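Local structure of phosphoglycerol transferase GacH (Streptococcus pyogenes MGAS5005, 6DGM) at residues L100-Y103 with S108-V111. The protein probably transfers glycerol phosphate to the rhamnose polysaccharide of the streptococcal cell wall, through a metal-binding, sulfatase-like domain that binds sn-glycerol-1-phosphate. Numbering follows the deposited sequence.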
ATOM      1  N   LEU A 100      -3.910   3.833  -9.285  1.00 15.76           N
ATOM      2  CA  LEU A 100      -4.042   3.298 -10.636  1.00 16.58           C
ATOM      3  C   LEU A 100      -3.528   1.858 -10.656  1.00 16.74           C
ATOM      4  O   LEU A 100      -2.348   1.632 -10.341  1.00 17.05           O
ATOM      5  CB  LEU A 100      -3.237   4.150 -11.605  1.00 17.01           C
ATOM      6  CG  LEU A 100      -3.688   5.616 -11.717  1.00 17.33           C
ATOM      7  CD1 LEU A 100      -2.747   6.417 -12.591  1.00 17.39           C
ATOM      8  CD2 LEU A 100      -5.130   5.716 -12.241  1.00 18.00           C
ATOM      9  N   PRO A 101      -4.357   0.869 -10.987  1.00 16.55           N
ATOM     10  CA  PRO A 101      -3.895  -0.524 -10.868  1.00 16.38           C
ATOM     11  C   PRO A 101      -2.902  -0.933 -11.943  1.00 15.15           C
ATOM     12  O   PRO A 101      -3.071  -0.671 -13.141  1.00 15.17           O
ATOM     13  CB  PRO A 101      -5.180  -1.354 -10.959  1.00 20.20           C
ATOM     14  CG  PRO A 101      -6.155  -0.459 -11.670  1.00 22.52           C
ATOM     15  CD  PRO A 101      -5.795   0.948 -11.312  1.00 20.01           C
ATOM     16  N   PHE A 102      -1.879  -1.657 -11.494  1.00 14.88           N
ATOM     17  CA  PHE A 102      -0.895  -2.245 -12.399  1.00 15.36           C
ATOM     18  C   PHE A 102      -1.560  -3.160 -13.412  1.00 16.09           C
ATOM     19  O   PHE A 102      -1.125  -3.232 -14.565  1.00 16.84           O
ATOM     20  CB  PHE A 102       0.106  -3.028 -11.542  1.00 15.92           C
ATOM     21  CG  PHE A 102       1.420  -3.338 -12.210  1.00 17.86           C
ATOM     22  CD1 PHE A 102       1.734  -2.886 -13.478  1.00 19.69           C
ATOM     23  CD2 PHE A 102       2.367  -4.068 -11.518  1.00 19.26           C
ATOM     24  CE1 PHE A 102       2.966  -3.171 -14.047  1.00 22.01           C
ATOM     25  CE2 PHE A 102       3.595  -4.355 -12.083  1.00 21.96           C
ATOM     26  CZ  PHE A 102       3.894  -3.908 -13.341  1.00 22.72           C
ATOM     27  N   TYR A 103      -2.623  -3.857 -13.012  1.00 17.14           N
ATOM     28  CA  TYR A 103      -3.249  -4.821 -13.900  1.00 19.42           C
ATOM     29  C   TYR A 103      -3.887  -4.182 -15.127  1.00 19.32           C
ATOM     30  O   TYR A 103      -4.218  -4.918 -16.065  1.00 19.98           O
ATOM     31  CB  TYR A 103      -4.259  -5.704 -13.152  1.00 22.20           C
ATOM     32  CG  TYR A 103      -5.419  -5.024 -12.488  1.00 22.81           C
ATOM     33  CD1 TYR A 103      -6.415  -4.397 -13.239  1.00 26.20           C
ATOM     34  CD2 TYR A 103      -5.568  -5.049 -11.103  1.00 22.03           C
ATOM     35  CE1 TYR A 103      -7.479  -3.778 -12.637  1.00 29.45           C
ATOM     36  CE2 TYR A 103      -6.634  -4.445 -10.495  1.00 25.55           C
ATOM     37  CZ  TYR A 103      -7.599  -3.804 -11.267  1.00 30.37           C
ATOM     38  OH  TYR A 103      -8.674  -3.179 -10.674  1.00 34.95           O
ATOM     39  N   SER A 108       4.086  -5.339 -20.780  1.00 20.45           N
ATOM     40  CA  SER A 108       5.462  -4.930 -21.042  1.00 22.18           C
ATOM     41  C   SER A 108       6.065  -4.082 -19.928  1.00 21.20           C
ATOM     42  O   SER A 108       7.292  -3.967 -19.857  1.00 21.74           O
ATOM     43  CB  SER A 108       5.533  -4.142 -22.349  1.00 23.98           C
ATOM     44  OG  SER A 108       4.706  -2.985 -22.316  1.00 24.96           O
ATOM     45  N   VAL A 109       5.252  -3.470 -19.076  1.00 19.68           N
ATOM     46  CA  VAL A 109       5.768  -2.564 -18.053  1.00 18.23           C
ATOM     47  C   VAL A 109       6.351  -3.363 -16.903  1.00 18.17           C
ATOM     48  O   VAL A 109       5.673  -4.205 -16.303  1.00 20.08           O
ATOM     49  CB  VAL A 109       4.662  -1.622 -17.551  1.00 18.50           C
ATOM     50  CG1 VAL A 109       5.177  -0.839 -16.339  1.00 19.15           C
ATOM     51  CG2 VAL A 109       4.207  -0.700 -18.645  1.00 19.34           C
ATOM     52  N   SER A 110       7.611  -3.088 -16.568  1.00 17.16           N
ATOM     53  CA  SER A 110       8.269  -3.756 -15.457  1.00 17.60           C
ATOM     54  C   SER A 110       8.211  -2.951 -14.160  1.00 17.87           C
ATOM     55  O   SER A 110       7.836  -3.493 -13.110  1.00 18.73           O
ATOM     56  CB  SER A 110       9.728  -4.042 -15.819  1.00 19.23           C
ATOM     57  OG  SER A 110      10.360  -4.717 -14.748  1.00 20.33           O
ATOM     58  N   VAL A 111       8.609  -1.685 -14.192  1.00 16.59           N
ATOM     59  CA  VAL A 111       8.627  -0.851 -12.991  1.00 15.11           C
ATOM     60  C   VAL A 111       7.884   0.445 -13.271  1.00 13.70           C
ATOM     61  O   VAL A 111       8.307   1.241 -14.117  1.00 14.26           O
ATOM     62  CB  VAL A 111      10.061  -0.580 -12.489  1.00 16.08           C
ATOM     63  CG1 VAL A 111      10.033   0.402 -11.327  1.00 16.37           C
ATOM     64  CG2 VAL A 111      10.722  -1.893 -12.082  1.00 16.52           C
TER
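Phe102 and Val109 make a small, mainly van der Waals contact across the loop that joins helix 89-98 to helix 112-115, one aromatic ring bridging its two limbs. The CA atoms of Phe102 and Val109 stand 8.7 Å apart, and only 102 Å² is buried in all; the Phe102 ring spans the gap and meets both the carbonyl and the side chain of Val109. With CG anti to the backbone N (chi1 -161°), the ring extends to the other limb and arrives with its far end. There Phe102 CZ lies 3.5 Å from Val109 O, which sits at the ring edge near its plane, a weakly favourable approach, since the C-H rim carries a slight positive charge. Beside it, Phe102 CE1 meets Val109 CG1 at 3.9 Å. Ser110 O is a looser neighbour, 4.0 Å from Phe102 CZ and oblique to the ring; it accepts a hydrogen bond from ND2 of Asn91, whose side chain also touches Phe102, so Asn91 links both limbs. Further hydrogen bonds hold each limb: Phe102 N to Gln95 OE1, and Ser110 N and Val111 N both to Glu115 OE2. With Val111 as N-cap, the arrangement is that of a helix-connecting loop within the sulfatase-like, alkaline-phosphatase-clan fold, with the Phe102 side chain about 12 Å from the manganese ion.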